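Local coordinates for laccase (Uncultured bacterium, PDB 4F7K), which probably oxidises phenolic and related substrates at copper centres while reducing dioxygen to water, as an extracellular multicopper oxidase of the laccase type, at residues H104-S107 against V111-G114; D128-L133 against T268-S273; R183-L188 against P276-N281. All coordinates share one frame; numbering follows the deposited sequence.

Interaction 1: H104-S107 against V111-G114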
ATOM      1  N   HIS A 104      10.832   5.120   5.705  1.00 31.00           N
ATOM      2  CA  HIS A 104      11.446   3.783   5.678  1.00 32.04           C
ATOM      3  C   HIS A 104      11.229   2.991   6.963  1.00 32.25           C
ATOM      4  O   HIS A 104      11.303   1.761   6.947  1.00 31.83           O
ATOM      5  CB  HIS A 104      12.957   3.908   5.448  1.00 32.99           C
ATOM      6  CG  HIS A 104      13.719   4.205   6.699  1.00 34.49           C
ATOM      7  ND1 HIS A 104      13.684   5.449   7.319  1.00 35.69           N
ATOM      8  CD2 HIS A 104      14.475   3.406   7.490  1.00 33.23           C
ATOM      9  CE1 HIS A 104      14.424   5.407   8.416  1.00 36.99           C
ATOM     10  NE2 HIS A 104      14.923   4.183   8.534  1.00 38.50           N
ATOM     11  N   ASN A 105      11.012   3.692   8.081  1.00 32.30           N
ATOM     12  CA  ASN A 105      10.880   3.038   9.372  1.00 33.43           C
ATOM     13  C   ASN A 105       9.441   3.012   9.913  1.00 32.97           C
ATOM     14  O   ASN A 105       9.216   2.707  11.092  1.00 32.78           O
ATOM     15  CB  ASN A 105      11.824   3.688  10.398  1.00 33.74           C
ATOM     16  CG  ASN A 105      11.522   5.148  10.632  1.00 33.40           C
ATOM     17  OD1 ASN A 105      10.597   5.727  10.038  1.00 32.59           O
ATOM     18  ND2 ASN A 105      12.320   5.766  11.485  1.00 33.66           N
ATOM     19  N   ARG A 106       8.475   3.286   9.043  1.00 32.96           N
ATOM     20  CA  ARG A 106       7.078   3.407   9.466  1.00 33.31           C
ATOM     21  C   ARG A 106       6.481   2.190  10.223  1.00 35.04           C
ATOM     22  O   ARG A 106       5.610   2.347  11.137  1.00 33.90           O
ATOM     23  CB  ARG A 106       6.189   3.825   8.290  1.00 32.83           C
ATOM     24  CG  ARG A 106       4.822   4.281   8.767  1.00 29.95           C
ATOM     25  CD  ARG A 106       3.938   4.902   7.697  1.00 27.43           C
ATOM     26  NE  ARG A 106       2.602   5.097   8.274  1.00 21.92           N
ATOM     27  CZ  ARG A 106       1.590   4.268   8.037  1.00 24.47           C
ATOM     28  NH1 ARG A 106       1.765   3.253   7.185  1.00 23.49           N
ATOM     29  NH2 ARG A 106       0.399   4.452   8.617  1.00 21.89           N
ATOM     30  N   SER A 107       7.003   1.007   9.920  1.00 36.21           N
ATOM     31  CA  SER A 107       6.472  -0.235  10.494  1.00 38.40           C
ATOM     32  C   SER A 107       6.903  -0.445  11.905  1.00 39.80           C
ATOM     33  O   SER A 107       6.316  -1.257  12.613  1.00 40.81           O
ATOM     34  CB  SER A 107       6.900  -1.439   9.672  1.00 39.49           C
ATOM     35  OG  SER A 107       6.176  -1.450   8.471  1.00 40.36           O
ATOM     36  N   VAL A 111       6.139   7.353  15.943  1.00 36.28           N
ATOM     37  CA  VAL A 111       6.155   8.763  15.487  1.00 35.99           C
ATOM     38  C   VAL A 111       5.928   8.928  13.992  1.00 34.17           C
ATOM     39  O   VAL A 111       5.399   9.957  13.559  1.00 33.21           O
ATOM     40  CB  VAL A 111       7.498   9.539  15.762  1.00 37.69           C
ATOM     41  CG1 VAL A 111       7.472  10.224  17.088  1.00 39.60           C
ATOM     42  CG2 VAL A 111       8.773   8.658  15.526  1.00 37.82           C
ATOM     43  N   ALA A 112       6.342   7.931  13.208  1.00 32.31           N
ATOM     44  CA  ALA A 112       6.202   7.989  11.748  1.00 30.77           C
ATOM     45  C   ALA A 112       4.776   7.628  11.270  1.00 30.20           C
ATOM     46  O   ALA A 112       4.512   7.480  10.046  1.00 27.40           O
ATOM     47  CB  ALA A 112       7.246   7.077  11.103  1.00 30.80           C
ATOM     48  N   LYS A 113       3.851   7.472  12.217  1.00 29.38           N
ATOM     49  CA  LYS A 113       2.500   7.015  11.842  1.00 30.30           C
ATOM     50  C   LYS A 113       1.906   7.789  10.629  1.00 28.14           C
ATOM     51  O   LYS A 113       1.353   7.191   9.694  1.00 27.58           O
ATOM     52  CB  LYS A 113       1.579   7.145  13.054  1.00 31.94           C
ATOM     53  CG  LYS A 113       0.128   6.891  12.764  1.00 34.16           C
ATOM     54  CD  LYS A 113      -0.174   5.435  12.643  1.00 36.74           C
ATOM     55  CE  LYS A 113      -1.550   5.190  13.312  1.00 41.44           C
ATOM     56  NZ  LYS A 113      -2.191   3.884  12.942  1.00 42.94           N
ATOM     57  N   GLY A 114       2.052   9.109  10.634  1.00 27.19           N
ATOM     58  CA  GLY A 114       1.429   9.948   9.610  1.00 25.40           C
ATOM     59  C   GLY A 114       2.223  10.134   8.335  1.00 24.89           C
ATOM     60  O   GLY A 114       1.775  10.827   7.405  1.00 23.87           O
TER

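Interaction 2: D128-L133 against T268-S273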
ATOM      1  N   ASP A 128     -12.565   4.384 -18.624  1.00 63.79           N
ATOM      2  CA  ASP A 128     -13.625   5.373 -18.609  1.00 64.52           C
ATOM      3  C   ASP A 128     -14.328   5.366 -17.250  1.00 62.09           C
ATOM      4  O   ASP A 128     -15.149   4.491 -16.966  1.00 62.98           O
ATOM      5  CB  ASP A 128     -14.618   5.080 -19.753  1.00 68.59           C
ATOM      6  CG  ASP A 128     -15.908   5.870 -19.629  1.00 71.34           C
ATOM      7  OD1 ASP A 128     -15.858   7.030 -19.150  1.00 71.83           O
ATOM      8  OD2 ASP A 128     -16.972   5.326 -20.004  1.00 74.40           O
ATOM      9  N   VAL A 129     -14.008   6.337 -16.406  1.00 58.77           N
ATOM     10  CA  VAL A 129     -14.713   6.448 -15.142  1.00 57.06           C
ATOM     11  C   VAL A 129     -15.054   7.887 -14.915  1.00 57.05           C
ATOM     12  O   VAL A 129     -14.396   8.775 -15.466  1.00 56.59           O
ATOM     13  CB  VAL A 129     -13.910   5.851 -13.929  1.00 54.10           C
ATOM     14  CG1 VAL A 129     -13.693   4.357 -14.099  1.00 54.03           C
ATOM     15  CG2 VAL A 129     -12.568   6.553 -13.747  1.00 51.54           C
ATOM     16  N   ASP A 130     -16.085   8.116 -14.106  1.00 57.62           N
ATOM     17  CA  ASP A 130     -16.470   9.475 -13.697  1.00 58.13           C
ATOM     18  C   ASP A 130     -15.640  10.051 -12.545  1.00 55.64           C
ATOM     19  O   ASP A 130     -15.373  11.241 -12.521  1.00 55.62           O
ATOM     20  CB  ASP A 130     -17.960   9.533 -13.359  1.00 59.55           C
ATOM     21  CG  ASP A 130     -18.821   9.167 -14.531  1.00 62.42           C
ATOM     22  OD1 ASP A 130     -18.622   9.765 -15.615  1.00 62.99           O
ATOM     23  OD2 ASP A 130     -19.691   8.287 -14.373  1.00 62.71           O
ATOM     24  N   HIS A 131     -15.248   9.213 -11.590  1.00 54.28           N
ATOM     25  CA  HIS A 131     -14.431   9.665 -10.454  1.00 52.02           C
ATOM     26  C   HIS A 131     -13.403   8.614 -10.107  1.00 50.41           C
ATOM     27  O   HIS A 131     -13.688   7.416 -10.120  1.00 50.97           O
ATOM     28  CB  HIS A 131     -15.286   9.940  -9.219  1.00 51.95           C
ATOM     29  CG  HIS A 131     -16.309  11.013  -9.410  1.00 54.96           C
ATOM     30  ND1 HIS A 131     -17.609  10.745  -9.782  1.00 56.50           N
ATOM     31  CD2 HIS A 131     -16.220  12.359  -9.291  1.00 56.04           C
ATOM     32  CE1 HIS A 131     -18.281  11.877  -9.868  1.00 59.57           C
ATOM     33  NE2 HIS A 131     -17.460  12.873  -9.584  1.00 59.40           N
ATOM     34  N   ASP A 132     -12.208   9.088  -9.789  1.00 48.62           N
ATOM     35  CA  ASP A 132     -11.081   8.259  -9.457  1.00 47.14           C
ATOM     36  C   ASP A 132     -10.667   8.655  -8.043  1.00 44.71           C
ATOM     37  O   ASP A 132     -10.018   9.682  -7.849  1.00 43.23           O
ATOM     38  CB  ASP A 132      -9.965   8.512 -10.483  1.00 47.70           C
ATOM     39  CG  ASP A 132      -8.736   7.632 -10.270  1.00 48.86           C
ATOM     40  OD1 ASP A 132      -8.516   7.093  -9.137  1.00 47.74           O
ATOM     41  OD2 ASP A 132      -7.966   7.502 -11.256  1.00 50.16           O
ATOM     42  N   LEU A 133     -11.049   7.821  -7.068  1.00 43.37           N
ATOM     43  CA  LEU A 133     -10.868   8.124  -5.638  1.00 40.96           C
ATOM     44  C   LEU A 133      -9.889   7.165  -4.977  1.00 39.06           C
ATOM     45  O   LEU A 133      -9.824   5.984  -5.336  1.00 39.51           O
ATOM     46  CB  LEU A 133     -12.211   8.086  -4.882  1.00 41.28           C
ATOM     47  CG  LEU A 133     -13.356   8.839  -5.584  1.00 44.36           C
ATOM     48  CD1 LEU A 133     -14.750   8.472  -5.052  1.00 45.19           C
ATOM     49  CD2 LEU A 133     -13.143  10.367  -5.589  1.00 42.47           C
ATOM     50  N   THR A 268     -27.329  10.511 -15.883  1.00 86.18           N
ATOM     51  CA  THR A 268     -28.229   9.991 -16.893  1.00 90.15           C
ATOM     52  C   THR A 268     -27.489   9.635 -18.188  1.00 91.68           C
ATOM     53  O   THR A 268     -27.919   8.732 -18.934  1.00 94.60           O
ATOM     54  CB  THR A 268     -29.370  10.997 -17.205  1.00 93.34           C
ATOM     55  OG1 THR A 268     -28.811  12.215 -17.698  1.00 93.96           O
ATOM     56  CG2 THR A 268     -30.175  11.303 -15.950  1.00 92.37           C
ATOM     57  N   THR A 269     -26.386  10.345 -18.445  1.00 89.46           N
ATOM     58  CA  THR A 269     -25.664  10.255 -19.723  1.00 90.68           C
ATOM     59  C   THR A 269     -24.824   8.986 -19.886  1.00 89.02           C
ATOM     60  O   THR A 269     -24.502   8.596 -21.006  1.00 91.31           O
ATOM     61  CB  THR A 269     -24.776  11.498 -19.966  1.00 89.69           C
ATOM     62  OG1 THR A 269     -24.150  11.886 -18.741  1.00 86.46           O
ATOM     63  CG2 THR A 269     -25.606  12.654 -20.460  1.00 93.52           C
ATOM     64  N   ARG A 270     -24.462   8.351 -18.772  1.00 84.91           N
ATOM     65  CA  ARG A 270     -23.692   7.115 -18.830  1.00 83.20           C
ATOM     66  C   ARG A 270     -24.611   5.943 -19.145  1.00 85.32           C
ATOM     67  O   ARG A 270     -25.587   5.695 -18.434  1.00 84.96           O
ATOM     68  CB  ARG A 270     -22.908   6.876 -17.530  1.00 78.87           C
ATOM     69  CG  ARG A 270     -22.144   5.545 -17.490  1.00 77.36           C
ATOM     70  CD  ARG A 270     -21.174   5.482 -16.312  1.00 73.94           C
ATOM     71  NE  ARG A 270     -20.083   6.454 -16.427  1.00 71.46           N
ATOM     72  CZ  ARG A 270     -18.970   6.271 -17.137  1.00 72.38           C
ATOM     73  NH1 ARG A 270     -18.778   5.147 -17.826  1.00 74.43           N
ATOM     74  NH2 ARG A 270     -18.043   7.222 -17.160  1.00 70.54           N
ATOM     75  N   GLN A 271     -24.287   5.239 -20.225  1.00 87.43           N
ATOM     76  CA  GLN A 271     -25.024   4.050 -20.634  1.00 90.09           C
ATOM     77  C   GLN A 271     -24.326   2.814 -20.082  1.00 87.80           C
ATOM     78  O   GLN A 271     -23.102   2.810 -19.981  1.00 85.35           O
ATOM     79  CB  GLN A 271     -25.131   3.990 -22.167  1.00 94.91           C
ATOM     80  CG  GLN A 271     -25.793   5.221 -22.790  1.00 96.22           C
ATOM     81  CD  GLN A 271     -27.278   5.287 -22.502  1.00 97.56           C
ATOM     82  OE1 GLN A 271     -28.078   4.653 -23.195  1.00103.16           O
ATOM     83  NE2 GLN A 271     -27.659   6.067 -21.496  1.00 92.91           N
ATOM     84  N   PRO A 272     -25.096   1.757 -19.729  1.00 88.68           N
ATOM     85  CA  PRO A 272     -24.484   0.577 -19.090  1.00 86.21           C
ATOM     86  C   PRO A 272     -23.420  -0.085 -19.962  1.00 87.13           C
ATOM     87  O   PRO A 272     -23.490  -0.015 -21.192  1.00 90.66           O
ATOM     88  CB  PRO A 272     -25.671  -0.371 -18.880  1.00 88.43           C
ATOM     89  CG  PRO A 272     -26.883   0.497 -18.963  1.00 90.42           C
ATOM     90  CD  PRO A 272     -26.539   1.559 -19.960  1.00 91.86           C
ATOM     91  N   SER A 273     -22.429  -0.690 -19.316  1.00 84.30           N
ATOM     92  CA  SER A 273     -21.313  -1.339 -20.002  1.00 84.90           C
ATOM     93  C   SER A 273     -20.605  -2.328 -19.095  1.00 82.08           C
ATOM     94  O   SER A 273     -20.718  -2.258 -17.860  1.00 78.48           O
ATOM     95  CB  SER A 273     -20.304  -0.302 -20.516  1.00 84.31           C
TER

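Interaction 3: R183-L188 against P276-N281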
ATOM      1  N   ARG A 183     -19.742   5.952 -12.719  1.00 55.55           N
ATOM      2  CA  ARG A 183     -18.778   4.866 -12.664  1.00 53.96           C
ATOM      3  C   ARG A 183     -17.570   5.337 -11.884  1.00 50.30           C
ATOM      4  O   ARG A 183     -16.910   6.288 -12.293  1.00 49.49           O
ATOM      5  CB  ARG A 183     -18.335   4.442 -14.060  1.00 55.60           C
ATOM      6  CG  ARG A 183     -17.304   3.313 -14.002  1.00 53.52           C
ATOM      7  CD  ARG A 183     -17.302   2.491 -15.252  1.00 54.57           C
ATOM      8  NE  ARG A 183     -18.396   1.535 -15.271  1.00 53.55           N
ATOM      9  CZ  ARG A 183     -18.571   0.627 -16.222  1.00 56.33           C
ATOM     10  NH1 ARG A 183     -17.723   0.553 -17.238  1.00 56.74           N
ATOM     11  NH2 ARG A 183     -19.593  -0.205 -16.149  1.00 55.95           N
ATOM     12  N   VAL A 184     -17.273   4.675 -10.767  1.00 48.67           N
ATOM     13  CA  VAL A 184     -16.124   5.085  -9.952  1.00 45.33           C
ATOM     14  C   VAL A 184     -14.984   4.093  -9.976  1.00 44.10           C
ATOM     15  O   VAL A 184     -15.205   2.891  -9.924  1.00 45.19           O
ATOM     16  CB  VAL A 184     -16.512   5.389  -8.478  1.00 44.35           C
ATOM     17  CG1 VAL A 184     -17.546   6.492  -8.421  1.00 46.07           C
ATOM     18  CG2 VAL A 184     -16.994   4.117  -7.745  1.00 43.48           C
ATOM     19  N   ARG A 185     -13.761   4.613 -10.053  1.00 42.80           N
ATOM     20  CA  ARG A 185     -12.558   3.849  -9.731  1.00 41.47           C
ATOM     21  C   ARG A 185     -12.185   4.101  -8.257  1.00 39.23           C
ATOM     22  O   ARG A 185     -12.027   5.237  -7.848  1.00 38.57           O
ATOM     23  CB  ARG A 185     -11.406   4.229 -10.671  1.00 42.36           C
ATOM     24  CG  ARG A 185     -10.171   3.342 -10.520  1.00 41.34           C
ATOM     25  CD  ARG A 185      -9.092   3.731 -11.506  1.00 41.67           C
ATOM     26  NE  ARG A 185      -7.937   2.825 -11.440  1.00 43.66           N
ATOM     27  CZ  ARG A 185      -7.029   2.683 -12.418  1.00 44.09           C
ATOM     28  NH1 ARG A 185      -7.134   3.408 -13.524  1.00 46.42           N
ATOM     29  NH2 ARG A 185      -5.998   1.841 -12.282  1.00 40.44           N
ATOM     30  N   LEU A 186     -12.117   3.022  -7.477  1.00 37.92           N
ATOM     31  CA  LEU A 186     -11.808   3.059  -6.075  1.00 36.53           C
ATOM     32  C   LEU A 186     -10.475   2.337  -5.815  1.00 35.44           C
ATOM     33  O   LEU A 186     -10.386   1.117  -5.976  1.00 36.51           O
ATOM     34  CB  LEU A 186     -12.955   2.409  -5.264  1.00 36.67           C
ATOM     35  CG  LEU A 186     -14.353   3.040  -5.412  1.00 35.76           C
ATOM     36  CD1 LEU A 186     -15.397   2.165  -4.779  1.00 35.74           C
ATOM     37  CD2 LEU A 186     -14.418   4.432  -4.798  1.00 32.58           C
ATOM     38  N   ARG A 187      -9.463   3.122  -5.438  1.00 33.31           N
ATOM     39  CA  ARG A 187      -8.090   2.669  -5.150  1.00 32.06           C
ATOM     40  C   ARG A 187      -7.869   2.454  -3.657  1.00 31.27           C
ATOM     41  O   ARG A 187      -7.603   3.414  -2.905  1.00 30.05           O
ATOM     42  CB  ARG A 187      -7.085   3.685  -5.701  1.00 31.83           C
ATOM     43  CG  ARG A 187      -7.194   3.879  -7.252  1.00 33.49           C
ATOM     44  CD  ARG A 187      -6.198   4.911  -7.674  1.00 33.65           C
ATOM     45  NE  ARG A 187      -6.364   5.392  -9.044  1.00 36.65           N
ATOM     46  CZ  ARG A 187      -5.547   5.084 -10.060  1.00 37.37           C
ATOM     47  NH1 ARG A 187      -4.529   4.246  -9.878  1.00 32.43           N
ATOM     48  NH2 ARG A 187      -5.765   5.611 -11.271  1.00 36.00           N
ATOM     49  N   LEU A 188      -8.010   1.196  -3.232  1.00 30.87           N
ATOM     50  CA  LEU A 188      -8.024   0.882  -1.825  1.00 30.99           C
ATOM     51  C   LEU A 188      -6.615   0.591  -1.416  1.00 30.68           C
ATOM     52  O   LEU A 188      -5.911  -0.178  -2.069  1.00 30.88           O
ATOM     53  CB  LEU A 188      -8.892  -0.354  -1.510  1.00 31.80           C
ATOM     54  CG  LEU A 188     -10.416  -0.222  -1.385  1.00 32.66           C
ATOM     55  CD1 LEU A 188     -11.097   0.491  -2.539  1.00 32.04           C
ATOM     56  CD2 LEU A 188     -11.018  -1.633  -1.201  1.00 34.40           C
ATOM     57  N   PRO A 276     -14.457  -2.845 -17.676  1.00 72.05           N
ATOM     58  CA  PRO A 276     -13.339  -3.283 -18.514  1.00 73.27           C
ATOM     59  C   PRO A 276     -12.183  -3.786 -17.638  1.00 70.05           C
ATOM     60  O   PRO A 276     -12.144  -3.501 -16.436  1.00 66.87           O
ATOM     61  CB  PRO A 276     -12.937  -1.996 -19.225  1.00 73.42           C
ATOM     62  CG  PRO A 276     -13.172  -0.936 -18.157  1.00 70.80           C
ATOM     63  CD  PRO A 276     -14.426  -1.385 -17.440  1.00 70.22           C
ATOM     64  N   ALA A 277     -11.265  -4.542 -18.231  1.00 71.03           N
ATOM     65  CA  ALA A 277     -10.036  -4.910 -17.543  1.00 68.31           C
ATOM     66  C   ALA A 277      -8.984  -3.819 -17.770  1.00 66.76           C
ATOM     67  O   ALA A 277      -9.006  -3.121 -18.790  1.00 68.54           O
ATOM     68  CB  ALA A 277      -9.535  -6.255 -18.043  1.00 70.19           C
ATOM     69  N   LEU A 278      -8.065  -3.677 -16.821  1.00 63.15           N
ATOM     70  CA  LEU A 278      -6.938  -2.748 -16.988  1.00 62.21           C
ATOM     71  C   LEU A 278      -5.886  -3.309 -17.965  1.00 64.26           C
ATOM     72  O   LEU A 278      -5.658  -4.523 -18.000  1.00 65.24           O
ATOM     73  CB  LEU A 278      -6.301  -2.397 -15.628  1.00 57.72           C
ATOM     74  CG  LEU A 278      -7.175  -1.599 -14.651  1.00 56.10           C
ATOM     75  CD1 LEU A 278      -6.491  -1.452 -13.311  1.00 52.94           C
ATOM     76  CD2 LEU A 278      -7.542  -0.220 -15.201  1.00 55.53           C
ATOM     77  N   PRO A 279      -5.244  -2.426 -18.755  1.00 65.51           N
ATOM     78  CA  PRO A 279      -4.143  -2.869 -19.628  1.00 67.91           C
ATOM     79  C   PRO A 279      -2.990  -3.434 -18.791  1.00 66.41           C
ATOM     80  O   PRO A 279      -2.697  -2.902 -17.703  1.00 63.24           O
ATOM     81  CB  PRO A 279      -3.718  -1.589 -20.363  1.00 68.54           C
ATOM     82  CG  PRO A 279      -4.323  -0.457 -19.603  1.00 66.52           C
ATOM     83  CD  PRO A 279      -5.547  -0.989 -18.917  1.00 64.91           C
ATOM     84  N   PRO A 280      -2.361  -4.523 -19.262  1.00 68.65           N
ATOM     85  CA  PRO A 280      -1.398  -5.213 -18.400  1.00 67.34           C
ATOM     86  C   PRO A 280      -0.095  -4.442 -18.266  1.00 66.69           C
ATOM     87  O   PRO A 280       0.229  -3.624 -19.114  1.00 68.51           O
ATOM     88  CB  PRO A 280      -1.153  -6.558 -19.132  1.00 70.64           C
ATOM     89  CG  PRO A 280      -2.199  -6.627 -20.230  1.00 73.42           C
ATOM     90  CD  PRO A 280      -2.511  -5.205 -20.569  1.00 73.35           C
ATOM     91  N   ASN A 281       0.618  -4.690 -17.179  1.00 65.09           N
ATOM     92  CA  ASN A 281       1.988  -4.205 -16.983  1.00 65.32           C
ATOM     93  C   ASN A 281       2.924  -5.301 -17.450  1.00 68.25           C
ATOM     94  O   ASN A 281       2.501  -6.444 -17.512  1.00 69.74           O
ATOM     95  CB  ASN A 281       2.222  -3.899 -15.489  1.00 60.50           C
ATOM     96  CG  ASN A 281       1.548  -2.623 -15.048  1.00 58.11           C
ATOM     97  OD1 ASN A 281       1.132  -2.479 -13.874  1.00 55.78           O
ATOM     98  ND2 ASN A 281       1.449  -1.668 -15.971  1.00 55.79           N
TER

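Interaction 1: H104-S107 against V111-G114
Ala112 directs its methyl group at the 104-107 segment, where Ala112 CB rests 3.8 Å from Asn105 OD1 and 4.0 Å from Arg106 CA. The touch on Asn105 OD1 is a van der Waals contact; the polar partner of this oxygen is Ser103 OG. Ala112 O lies alongside the aliphatic part of Arg106, 3.5 Å from its CG. Both segments belong to one connection between strands 97-103 and 116-122 of the first cupredoxin-type domain. At Lys113 it is the carbonyl that is gripped: Arg106 NE donates to Lys113 O at 2.8 Å (153° at the hydrogen), and Arg106 NH2 donates to the same Lys113 O at 3.1 Å, more bent at 136°. NE comes from above the carbonyl plane, whereas NH2 lies in it. The extended chain of Arg106 (chi1 -166°) carries the guanidinium edge this far, and NH1 goes on to Val191 O. The Lys113 side chain starts away from the 104-107 segment, yet its CD passes 4.2 Å from Arg106 NH2; NZ goes on to Asp139 O and makes a cation-pi contact with Trp140. Lys113 NZ stays 5.1 Å from Arg106 NH2, and Asp138, a long and weak ion-pair partner of both, may moderate their like charges.

Interaction 2: D128-L133 against T268-S273
The Arg270 guanidinium meets two carboxylates at its edges, and neither Asp128 nor Asp130 stacks on a face; the backbone carbon of Val129 approaches only obliquely. At the end-on edge, Arg270 NH1 reaches Asp128 OD2 at 2.8 Å and Arg270 NH2 reaches Asp128 OD1 at 3.0 Å, with the two planes 34° apart. At the side-on edge, Arg270 NE bonds Asp130 OD2 at 2.8 Å, while the second hydrogen of Arg270 NH2 goes to Asp130 OD1 at 3.0 Å in a nearly straight bond (176°). Here the planes are 68° apart. Both Asp128 oxygens and Asp130 OD1 are met from above their carboxylate planes, while Asp130 OD2 is met on its syn side, tilted from the plane. Four N-H groups are thus spent on four oxygens, one to each, which fixes the rotation of the guanidinium and makes the three residues a salt-bridge network. The Arg270 chain leaves its backbone extended and bends at chi3, which sets NE and NH2 against Asp130 and leaves the far end for Asp128. Asp130 OD2 also accepts from Arg183 N and lies close to Asp182 OD1, so the arginine probably offsets a local excess of negative charge. The contact ties the surface loop between strands 256-261 and 290-295 to the lead-in of strand 131-140, which runs parallel to its sheet neighbour, strand 183-190.

Interaction 3: R183-L188 against P276-N281
Arg185 presents one face of its guanidinium to the isobutyl group of Leu278. Both methyls lie on that side of the plane: Leu278 CD1 is 3.5 Å from Arg185 NH2, and Leu278 CD2 is 4.0 Å from Arg185 NH1. On the opposite face, Arg187 NH2 sits 3.3 Å above the Arg185 plane, over its centre, so the flat group is sandwiched between a hydrocarbon and a second guanidinium. The reach of the arginine makes this possible across a wide backbone gap, since Arg185 CA and Leu278 CA are 11.3 Å apart; its chain is extended from CG to NE, with CG anti to the backbone N (chi1 -172°). Leu278 comes from the opposite direction. The arginine's polar atoms are satisfied elsewhere: Arg185 NH2 forms a salt bridge with Asp234, and NH1 forms one with Glu123. These acids probably balance the closely spaced positive charges, and their bonds fix the rotation of the group between Leu278 and Arg187.

A second, slighter touch lies two residues back on the same side of the strand. Arg183 NH1 approaches Pro276 CD obliquely at 3.8 Å, its chain bent at chi3 (-79°). Its nitrogens are engaged by Asp238, Ser273 O and Glu274 O, so the proline ring contributes van der Waals contact beside a polar cluster.

Strand 183-190, which bears all three arginines, lies between the parallel strand 131-140 and the antiparallel strand 232-239 in a sheet of the second cupredoxin-type domain. The irregular 276-281 segment passes over the arginines of strand 183-190, and Leu278 also touches Pro215 of strand 214-220; the connection leading to strand 290-295 is thereby laid over that sheet.

Overall arrangement
Interactions 2 and 3 share a sheet, their centres 12 Å apart, because strands 131-140 and 183-190 are neighbours in it; both fasten the long connection between strands 256-261 and 290-295 to that sheet. Their chemistry differs with depth. Interaction 2, at the surface, is wholly ionic, whereas interaction 3 is largely buried and pairs hydrocarbon with guanidinium groups whose charges are met by other acids. A salt bridge from Asp132 to Arg187 joins the two directly. Interaction 1, also buried, lies across the chain's centre, with centres 29 Å from interaction 3 and 37 Å from interaction 2; it closes a local loop, using an arginine on a backbone carbonyl.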